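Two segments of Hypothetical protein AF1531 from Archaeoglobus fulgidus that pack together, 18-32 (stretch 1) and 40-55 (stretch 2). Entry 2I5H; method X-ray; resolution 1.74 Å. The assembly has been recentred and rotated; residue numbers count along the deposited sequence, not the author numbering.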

# COMPACT_ATOMS: atom_id res chain seq x y z
N GLU A 18 12.80 -2.29 -0.05
CA GLU A 18 12.19 -0.97 -0.40
C GLU A 18 13.25 0.12 -0.53
O GLU A 18 14.18 0.20 0.28
CB GLU A 18 11.19 -0.56 0.68
CG GLU A 18 10.03 -1.53 0.87
CD GLU A 18 8.98 -1.40 -0.21
OE1 GLU A 18 9.25 -0.75 -1.24
OE2 GLU A 18 7.89 -1.96 -0.03
N ASP A 19 13.11 0.95 -1.56
CA ASP A 19 14.03 2.06 -1.78
C ASP A 19 13.33 3.37 -1.41
O ASP A 19 13.97 4.33 -0.98
CB ASP A 19 14.47 2.10 -3.24
CG ASP A 19 15.98 2.00 -3.40
OD1 ASP A 19 16.58 1.11 -2.76
OD2 ASP A 19 16.56 2.81 -4.15
N TYR A 20 12.01 3.39 -1.57
CA TYR A 20 11.21 4.57 -1.24
C TYR A 20 9.95 4.17 -0.49
O TYR A 20 9.41 3.09 -0.69
CB TYR A 20 10.81 5.30 -2.52
CG TYR A 20 11.96 6.00 -3.21
CD1 TYR A 20 12.36 7.28 -2.82
CD2 TYR A 20 12.64 5.38 -4.25
CE1 TYR A 20 13.41 7.93 -3.46
CE2 TYR A 20 13.70 6.03 -4.90
CZ TYR A 20 14.07 7.30 -4.50
OH TYR A 20 15.10 7.94 -5.15
N ALA A 21 9.48 5.07 0.38
CA ALA A 21 8.25 4.82 1.15
C ALA A 21 7.47 6.12 1.28
O ALA A 21 8.01 7.22 1.06
CB ALA A 21 8.59 4.28 2.53
N TYR A 22 6.20 6.00 1.63
CA TYR A 22 5.33 7.16 1.80
C TYR A 22 4.95 7.32 3.27
O TYR A 22 4.65 6.35 3.96
CB TYR A 22 4.08 7.00 0.92
CG TYR A 22 4.33 7.29 -0.55
CD1 TYR A 22 3.96 8.52 -1.11
CD2 TYR A 22 4.92 6.34 -1.38
CE1 TYR A 22 4.18 8.80 -2.46
CE2 TYR A 22 5.14 6.61 -2.74
CZ TYR A 22 4.76 7.84 -3.27
OH TYR A 22 4.96 8.09 -4.60
N VAL A 23 4.98 8.56 3.74
CA VAL A 23 4.67 8.87 5.13
C VAL A 23 3.20 8.70 5.48
O VAL A 23 2.32 9.23 4.81
CB VAL A 23 5.10 10.32 5.47
CG1 VAL A 23 4.72 10.64 6.90
CG2 VAL A 23 6.60 10.47 5.27
N LEU A 24 2.95 7.95 6.55
CA LEU A 24 1.61 7.70 7.05
C LEU A 24 1.31 8.57 8.26
O LEU A 24 0.18 9.01 8.47
CB LEU A 24 1.45 6.24 7.46
CG LEU A 24 1.68 5.15 6.41
CD1 LEU A 24 1.67 3.78 7.09
CD2 LEU A 24 0.60 5.22 5.35
N ASP A 25 2.35 8.82 9.06
CA ASP A 25 2.20 9.60 10.28
C ASP A 25 3.58 10.04 10.77
O ASP A 25 4.53 9.25 10.76
CB ASP A 25 1.51 8.72 11.33
CG ASP A 25 1.18 9.46 12.61
OD1 ASP A 25 0.83 10.66 12.55
OD2 ASP A 25 1.25 8.84 13.69
N PHE A 26 3.69 11.30 11.17
CA PHE A 26 4.95 11.83 11.69
C PHE A 26 4.77 12.25 13.15
O PHE A 26 3.83 12.98 13.49
CB PHE A 26 5.45 13.02 10.86
CG PHE A 26 6.67 13.69 11.45
CD1 PHE A 26 7.79 12.94 11.81
CD2 PHE A 26 6.68 15.07 11.67
CE1 PHE A 26 8.91 13.55 12.38
CE2 PHE A 26 7.80 15.69 12.24
CZ PHE A 26 8.92 14.93 12.60
N MET A 27 5.66 11.76 14.01
CA MET A 27 5.62 12.06 15.44
C MET A 27 6.91 12.76 15.89
O MET A 27 7.92 12.10 16.19
CB MET A 27 5.47 10.76 16.24
CG MET A 27 4.18 10.01 15.97
SD MET A 27 4.22 8.32 16.59
CE MET A 27 4.86 7.46 15.19
N PRO A 28 6.88 14.09 15.96
CA PRO A 28 8.04 14.89 16.38
C PRO A 28 8.74 14.35 17.63
O PRO A 28 9.97 14.32 17.69
CB PRO A 28 7.45 16.28 16.61
CG PRO A 28 6.39 16.34 15.57
CD PRO A 28 5.74 14.97 15.63
N TYR A 29 7.96 13.95 18.63
CA TYR A 29 8.53 13.41 19.87
C TYR A 29 8.32 11.91 20.04
O TYR A 29 8.38 11.39 21.16
CB TYR A 29 7.97 14.13 21.10
CG TYR A 29 8.79 15.33 21.53
CD1 TYR A 29 8.23 16.60 21.57
CD2 TYR A 29 10.14 15.18 21.87
CE1 TYR A 29 9.00 17.71 21.94
CE2 TYR A 29 10.91 16.28 22.23
CZ TYR A 29 10.34 17.54 22.26
OH TYR A 29 11.11 18.64 22.57
N GLY A 30 8.07 11.22 18.93
CA GLY A 30 7.86 9.78 19.00
C GLY A 30 6.51 9.37 19.58
O GLY A 30 5.57 10.16 19.61
N HIS A 31 6.42 8.13 20.03
CA HIS A 31 5.16 7.63 20.58
C HIS A 31 4.75 8.32 21.87
O HIS A 31 5.55 8.48 22.79
CB HIS A 31 5.25 6.12 20.79
CG HIS A 31 5.33 5.35 19.51
ND1 HIS A 31 4.27 5.27 18.63
CD2 HIS A 31 6.35 4.67 18.94
CE1 HIS A 31 4.64 4.57 17.57
NE2 HIS A 31 5.89 4.20 17.73
N PRO A 32 3.49 8.75 21.95
CA PRO A 32 2.99 9.44 23.14
C PRO A 32 3.16 8.68 24.46
O PRO A 32 3.26 9.29 25.52
CB PRO A 32 1.52 9.73 22.80
CG PRO A 32 1.18 8.70 21.77
CD PRO A 32 2.43 8.61 20.93
N ARG A 40 15.49 11.95 25.32
CA ARG A 40 15.98 10.76 24.66
C ARG A 40 15.05 10.26 23.55
O ARG A 40 15.40 9.34 22.81
CB ARG A 40 16.23 9.65 25.68
CG ARG A 40 17.35 9.98 26.68
CD ARG A 40 18.01 8.71 27.18
NE ARG A 40 18.39 7.87 26.05
CZ ARG A 40 17.88 6.66 25.82
NH1 ARG A 40 16.98 6.14 26.65
NH2 ARG A 40 18.25 5.99 24.74
N ARG A 41 13.89 10.89 23.43
CA ARG A 41 12.93 10.48 22.40
C ARG A 41 13.28 11.13 21.07
O ARG A 41 13.56 12.32 21.01
CB ARG A 41 11.52 10.90 22.81
CG ARG A 41 11.12 10.43 24.18
CD ARG A 41 9.70 10.84 24.53
NE ARG A 41 9.46 10.69 25.96
CZ ARG A 41 8.34 11.06 26.57
NH1 ARG A 41 7.34 11.59 25.87
NH2 ARG A 41 8.22 10.91 27.88
N GLU A 42 13.27 10.35 20.00
CA GLU A 42 13.60 10.92 18.71
C GLU A 42 12.37 11.04 17.82
O GLU A 42 11.35 10.39 18.04
CB GLU A 42 14.70 10.10 18.03
CG GLU A 42 14.32 8.70 17.60
CD GLU A 42 15.56 7.82 17.40
OE1 GLU A 42 16.57 8.31 16.82
OE2 GLU A 42 15.53 6.65 17.80
N PRO A 43 12.45 11.92 16.82
CA PRO A 43 11.31 12.08 15.91
C PRO A 43 11.16 10.82 15.08
O PRO A 43 12.14 10.30 14.54
CB PRO A 43 11.70 13.32 15.09
CG PRO A 43 13.20 13.36 15.17
CD PRO A 43 13.49 12.94 16.58
N LEU A 44 9.93 10.32 14.98
CA LEU A 44 9.67 9.10 14.24
C LEU A 44 8.57 9.27 13.20
O LEU A 44 7.71 10.14 13.32
CB LEU A 44 9.21 7.99 15.20
CG LEU A 44 10.11 7.54 16.36
CD1 LEU A 44 9.34 6.52 17.23
CD2 LEU A 44 11.40 6.93 15.80
N ALA A 45 8.60 8.42 12.18
CA ALA A 45 7.56 8.40 11.17
C ALA A 45 7.21 6.94 10.86
O ALA A 45 8.07 6.06 10.91
CB ALA A 45 8.01 9.11 9.90
N GLN A 46 5.94 6.69 10.57
CA GLN A 46 5.56 5.35 10.16
C GLN A 46 5.34 5.50 8.67
O GLN A 46 4.64 6.43 8.22
CB GLN A 46 4.31 4.87 10.89
CG GLN A 46 4.53 4.72 12.38
CD GLN A 46 3.40 3.99 13.07
OE1 GLN A 46 2.24 4.12 12.68
NE2 GLN A 46 3.73 3.24 14.12
N VAL A 47 5.95 4.62 7.88
CA VAL A 47 5.84 4.71 6.44
C VAL A 47 5.45 3.40 5.79
O VAL A 47 5.52 2.33 6.41
CB VAL A 47 7.18 5.19 5.83
CG1 VAL A 47 7.60 6.51 6.46
CG2 VAL A 47 8.28 4.13 6.04
N VAL A 48 5.01 3.48 4.54
CA VAL A 48 4.63 2.29 3.79
C VAL A 48 5.46 2.28 2.50
O VAL A 48 5.49 3.27 1.77
CB VAL A 48 3.10 2.26 3.49
CG1 VAL A 48 2.66 3.50 2.71
CG2 VAL A 48 2.75 1.00 2.72
N GLY A 49 6.16 1.17 2.27
CA GLY A 49 6.99 1.03 1.07
C GLY A 49 6.18 1.07 -0.22
O GLY A 49 5.11 0.47 -0.30
N GLU A 50 6.69 1.76 -1.24
CA GLU A 50 5.96 1.87 -2.50
C GLU A 50 6.00 0.64 -3.41
O GLU A 50 5.20 0.53 -4.33
CB GLU A 50 6.42 3.10 -3.30
CG GLU A 50 7.89 3.12 -3.67
CD GLU A 50 8.21 4.14 -4.76
OE1 GLU A 50 7.54 5.19 -4.83
OE2 GLU A 50 9.15 3.90 -5.55
N ARG A 51 6.92 -0.28 -3.14
CA ARG A 51 7.03 -1.47 -3.99
C ARG A 51 6.21 -2.66 -3.48
O ARG A 51 5.39 -3.22 -4.21
CB ARG A 51 8.50 -1.87 -4.12
CG ARG A 51 8.73 -3.09 -5.00
CD ARG A 51 10.21 -3.45 -5.05
NE ARG A 51 11.01 -2.39 -5.64
CZ ARG A 51 10.95 -2.03 -6.92
NH1 ARG A 51 10.13 -2.65 -7.75
NH2 ARG A 51 11.72 -1.04 -7.37
N ASN A 52 6.45 -3.04 -2.23
CA ASN A 52 5.77 -4.18 -1.63
C ASN A 52 4.86 -3.82 -0.46
O ASN A 52 4.34 -4.70 0.23
CB ASN A 52 6.81 -5.21 -1.18
CG ASN A 52 7.73 -5.63 -2.32
OD1 ASN A 52 8.90 -5.92 -2.11
ND2 ASN A 52 7.18 -5.68 -3.53
N PHE A 53 4.69 -2.52 -0.23
CA PHE A 53 3.84 -2.02 0.85
C PHE A 53 4.26 -2.48 2.24
O PHE A 53 3.43 -2.76 3.11
CB PHE A 53 2.39 -2.40 0.56
CG PHE A 53 1.92 -1.90 -0.77
CD1 PHE A 53 1.51 -0.58 -0.93
CD2 PHE A 53 1.96 -2.73 -1.89
CE1 PHE A 53 1.17 -0.08 -2.18
CE2 PHE A 53 1.62 -2.24 -3.15
CZ PHE A 53 1.22 -0.91 -3.30
N THR A 54 5.57 -2.52 2.44
CA THR A 54 6.15 -2.91 3.72
C THR A 54 5.91 -1.77 4.71
O THR A 54 6.11 -0.61 4.37
CB THR A 54 7.67 -3.12 3.59
OG1 THR A 54 7.91 -4.05 2.53
CG2 THR A 54 8.25 -3.66 4.89
N LEU A 55 5.46 -2.10 5.92
CA LEU A 55 5.22 -1.08 6.94
C LEU A 55 6.49 -0.94 7.77
O LEU A 55 7.00 -1.94 8.31
CB LEU A 55 4.06 -1.47 7.85
CG LEU A 55 2.70 -1.69 7.19
CD1 LEU A 55 1.67 -2.02 8.28
CD2 LEU A 55 2.27 -0.46 6.42
O HOH W 1 12.35 14.57 19.13
O HOH W 2 6.66 11.04 23.11

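The two stretches pair as antiparallel strands, and eight of the eleven hydrogen bonds between them are main chain to main chain; the contact buries 1248 Å² summed over both sides. Tyr22 and Val48 form a reciprocal pair, Tyr22 N to Val48 O at 2.8 Å and Val48 N to Tyr22 O at 3.0 Å; Met27 and Leu44 repeat it, with Met27 N to Leu44 O at 2.7 Å and Leu44 N to Met27 O at 2.9 Å. Between them the register slips by one residue in a beta bulge. There Gln46 O accepts from Leu24 N (2.8 Å) and weakly from Asp25 N (3.4 Å), while Gln46 N donates to Asp25 O (2.9 Å), so the NH groups of Leu24, Asp25 and Gln46 all have acceptors, that of Asp25 only a weak one. A type I turn runs from Met27 to Gly30, closed by Gly30 N to Met27 O at 2.9 Å; Gly30 has a positive phi, which favours glycine.

At the other end, Glu50 N donates to Tyr20 O (3.1 Å), and the Glu18 carboxylate accepts from three amides of the loop after Gly49. Glu18 OE1 accepts from Arg51 N (3.0 Å), Glu18 OE2 from Asn52 N (2.8 Å) and, weakly, from Thr54 N (3.4 Å). Gly49 leaves room for this carboxylate: an ideal CB there would lie 2.0 Å from Glu18 OE2.

Apolar side chains cover the sheet: Ala21 CB meets Val47 CG2 at 3.5 Å on the face they share, while Val48 points to the other, where its CG1 lies 3.8 Å from Leu24 CD2. Both ends of the buried Gln46 amide are satisfied, OE1 elsewhere in the structure and NE2 by a residue just outside the stretches.

Water completes the turn region. The O atom of water 1 donates to Pro28 O (2.8 Å) and Arg41 O (3.2 Å); that of water 2 donates to Tyr29 O (2.6 Å) and His31 O (2.8 Å) and accepts from Arg41 NH1 (2.9 Å).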